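Local structure of putative aminotransferase (Actinomadura melliaura, 4ZWV) at residues Val35-Ser40 and Ile248-Leu253. The protein probably acts as a pyridoxal phosphate-dependent sugar aminotransferase in the making of the aminopentose of the indolocarbazole AT2433. Numbering follows the deposited sequence.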
ATOM      1  N   VAL A  35      16.816   0.266   3.603  1.00 11.68           N
ATOM      2  CA  VAL A  35      15.856   1.216   4.148  1.00  9.28           C
ATOM      3  C   VAL A  35      16.524   2.091   5.204  1.00 11.11           C
ATOM      4  O   VAL A  35      16.350   3.307   5.203  1.00 11.22           O
ATOM      5  CB  VAL A  35      14.637   0.496   4.747  1.00  8.81           C
ATOM      6  CG1 VAL A  35      13.843   1.443   5.667  1.00 10.28           C
ATOM      7  CG2 VAL A  35      13.756  -0.046   3.646  1.00 13.47           C
ATOM      8  N   ALA A  36      17.299   1.477   6.093  1.00 12.26           N
ATOM      9  CA  ALA A  36      18.007   2.236   7.126  1.00 15.62           C
ATOM     10  C   ALA A  36      18.984   3.238   6.509  1.00 13.20           C
ATOM     11  O   ALA A  36      19.053   4.387   6.943  1.00 14.65           O
ATOM     12  CB  ALA A  36      18.737   1.293   8.073  1.00 16.51           C
ATOM     13  N   GLU A  37      19.713   2.803   5.484  1.00 13.95           N
ATOM     14  CA  GLU A  37      20.675   3.656   4.788  1.00 13.53           C
ATOM     15  C   GLU A  37      19.985   4.846   4.116  1.00 14.61           C
ATOM     16  O   GLU A  37      20.441   5.988   4.200  1.00 15.06           O
ATOM     17  CB  GLU A  37      21.453   2.833   3.747  1.00 14.49           C
ATOM     18  CG  GLU A  37      22.531   3.622   3.006  1.00 17.11           C
ATOM     19  CD  GLU A  37      23.226   2.837   1.909  1.00 24.10           C
ATOM     20  OE1 GLU A  37      22.948   1.629   1.749  1.00 22.91           O
ATOM     21  OE2 GLU A  37      24.060   3.440   1.199  1.00 27.33           O
ATOM     22  N   PHE A  38      18.864   4.570   3.461  1.00 12.42           N
ATOM     23  CA  PHE A  38      18.103   5.594   2.768  1.00 11.18           C
ATOM     24  C   PHE A  38      17.513   6.601   3.762  1.00 11.07           C
ATOM     25  O   PHE A  38      17.603   7.814   3.557  1.00 11.31           O
ATOM     26  CB  PHE A  38      17.011   4.906   1.939  1.00 11.43           C
ATOM     27  CG  PHE A  38      16.258   5.812   1.003  1.00 10.20           C
ATOM     28  CD1 PHE A  38      16.926   6.692   0.170  1.00 12.57           C
ATOM     29  CD2 PHE A  38      14.873   5.733   0.916  1.00 10.87           C
ATOM     30  CE1 PHE A  38      16.228   7.498  -0.708  1.00 10.18           C
ATOM     31  CE2 PHE A  38      14.164   6.539   0.032  1.00 11.76           C
ATOM     32  CZ  PHE A  38      14.845   7.431  -0.779  1.00 10.40           C
ATOM     33  N   GLU A  39      16.927   6.102   4.849  1.00 10.69           N
ATOM     34  CA  GLU A  39      16.391   6.992   5.874  1.00 10.37           C
ATOM     35  C   GLU A  39      17.470   7.903   6.456  1.00 13.62           C
ATOM     36  O   GLU A  39      17.230   9.093   6.641  1.00 13.22           O
ATOM     37  CB  GLU A  39      15.711   6.191   6.982  1.00 10.93           C
ATOM     38  CG  GLU A  39      14.369   5.643   6.544  1.00 11.03           C
ATOM     39  CD  GLU A  39      13.727   4.763   7.596  1.00 14.16           C
ATOM     40  OE1 GLU A  39      14.427   4.396   8.561  1.00 16.40           O
ATOM     41  OE2 GLU A  39      12.531   4.423   7.447  1.00 10.66           O
ATOM     42  N   SER A  40      18.651   7.351   6.729  0.55 12.86           N
ATOM     43  CA  SER A  40      19.753   8.154   7.258  0.55 16.91           C
ATOM     44  C   SER A  40      20.159   9.252   6.282  0.55 15.69           C
ATOM     45  O   SER A  40      20.400  10.397   6.681  0.55 15.05           O
ATOM     46  CB  SER A  40      20.959   7.271   7.583  0.55 16.94           C
ATOM     47  OG  SER A  40      20.715   6.488   8.737  0.55 22.78           O
ATOM     48  N   ILE A 248      16.706   1.752  -4.983  1.00 10.75           N
ATOM     49  CA  ILE A 248      16.466   2.610  -6.133  1.00 10.21           C
ATOM     50  C   ILE A 248      16.539   4.083  -5.718  1.00 11.09           C
ATOM     51  O   ILE A 248      17.186   4.890  -6.390  1.00 11.12           O
ATOM     52  CB  ILE A 248      15.108   2.283  -6.786  1.00  9.95           C
ATOM     53  CG1 ILE A 248      15.157   0.854  -7.340  1.00 11.54           C
ATOM     54  CG2 ILE A 248      14.789   3.291  -7.898  1.00 12.10           C
ATOM     55  CD1 ILE A 248      13.807   0.320  -7.790  1.00 14.67           C
ATOM     56  N   GLY A 249      15.910   4.420  -4.599  1.00 10.45           N
ATOM     57  CA  GLY A 249      16.007   5.771  -4.063  1.00  9.43           C
ATOM     58  C   GLY A 249      17.441   6.186  -3.788  1.00 11.90           C
ATOM     59  O   GLY A 249      17.830   7.309  -4.108  1.00 11.81           O
ATOM     60  N   LEU A 250      18.232   5.291  -3.201  1.00 10.14           N
ATOM     61  CA  LEU A 250      19.640   5.594  -2.925  1.00 11.36           C
ATOM     62  C   LEU A 250      20.393   5.929  -4.208  1.00 13.65           C
ATOM     63  O   LEU A 250      21.187   6.881  -4.252  1.00 14.27           O
ATOM     64  CB  LEU A 250      20.318   4.416  -2.220  1.00 12.56           C
ATOM     65  CG  LEU A 250      19.981   4.324  -0.734  1.00 12.75           C
ATOM     66  CD1 LEU A 250      20.237   2.923  -0.166  1.00 13.79           C
ATOM     67  CD2 LEU A 250      20.747   5.384   0.048  1.00 14.53           C
ATOM     68  N   ALA A 251      20.126   5.164  -5.261  1.00 11.41           N
ATOM     69  CA  ALA A 251      20.773   5.400  -6.543  1.00 11.93           C
ATOM     70  C   ALA A 251      20.378   6.745  -7.130  1.00 14.57           C
ATOM     71  O   ALA A 251      21.182   7.417  -7.782  1.00 17.33           O
ATOM     72  CB  ALA A 251      20.429   4.277  -7.526  1.00 13.59           C
ATOM     73  N   ASN A 252      19.138   7.150  -6.895  1.00 11.88           N
ATOM     74  CA  ASN A 252      18.636   8.367  -7.508  1.00 11.58           C
ATOM     75  C   ASN A 252      18.975   9.632  -6.715  1.00 14.51           C
ATOM     76  O   ASN A 252      18.821  10.751  -7.215  1.00 14.86           O
ATOM     77  CB  ASN A 252      17.134   8.244  -7.725  1.00 12.95           C
ATOM     78  CG  ASN A 252      16.810   7.354  -8.900  1.00 15.62           C
ATOM     79  OD1 ASN A 252      17.598   7.255  -9.844  1.00 18.87           O
ATOM     80  ND2 ASN A 252      15.663   6.695  -8.853  1.00 13.59           N
ATOM     81  N   LEU A 253      19.469   9.457  -5.495  1.00 15.66           N
ATOM     82  CA  LEU A 253      19.857  10.602  -4.675  1.00 17.65           C
ATOM     83  C   LEU A 253      21.028  11.353  -5.280  1.00 23.56           C
ATOM     84  O   LEU A 253      21.155  12.560  -5.090  1.00 21.68           O
ATOM     85  CB  LEU A 253      20.220  10.165  -3.258  1.00 17.95           C
ATOM     86  CG  LEU A 253      19.089  10.121  -2.238  1.00 25.52           C
ATOM     87  CD1 LEU A 253      19.601   9.546  -0.930  1.00 26.21           C
ATOM     88  CD2 LEU A 253      18.531  11.522  -2.035  1.00 22.13           C
TER
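Gly249 meets the far end of the Phe38 ring, a plain case of glycine letting an aromatic side chain reach a helix backbone. Phe38 CE1 lies 3.6 Å from Gly249 C and CZ 3.9 Å from Gly249 CA; a beta carbon on this glycine would collide with CZ. The ring reaches this far because its CG stands anti to the backbone N (chi1 -171°). One residue on, Leu250 slides past Phe38 in the opposite direction, its CG 4.0 Å from Phe38 CD1, and its methyls run on to helix 33-46. There CD2 sits 3.8 Å from Phe38 CA, while CD1 rests 3.6 Å from Glu37 OE1. Glu37 lies extended across this leucine, so its CG adds to the apolar packing and its carboxylate lies over the Leu250 methyls, with OE1 salt-bridged to Arg34 and OE2 to Arg19. An alanine in place of Glu37 would probably leave a gap over those methyls and the arginines without the carboxylate they share. Leu253 closes the other flank: its CD1 meets the Phe38 ring edge, 4.0 Å from CE1, and it also touches Ala41, Leu42 and Arg45.

The segments, axes 9.7 Å apart at 36°, meet through side chains and the backbone they reach: near-parallel helix packing in which a glycine admits an aromatic ring. The Phe38 side chain lies about 11 Å from that of Ser185, which binds pyridoxal phosphate in a crystal structure of this protein, though none is bound to this chain here. In this DegT/DnrJ/EryC1-family fold, Glu39 ties helix 33-46 to strand 51-54 of the mixed sheet through Ser53; helix 16-26 lies against Leu250, and Ile248 packs on Leu244 of the second subunit, on the face of helix 243-273 turned from Val35-Ser40.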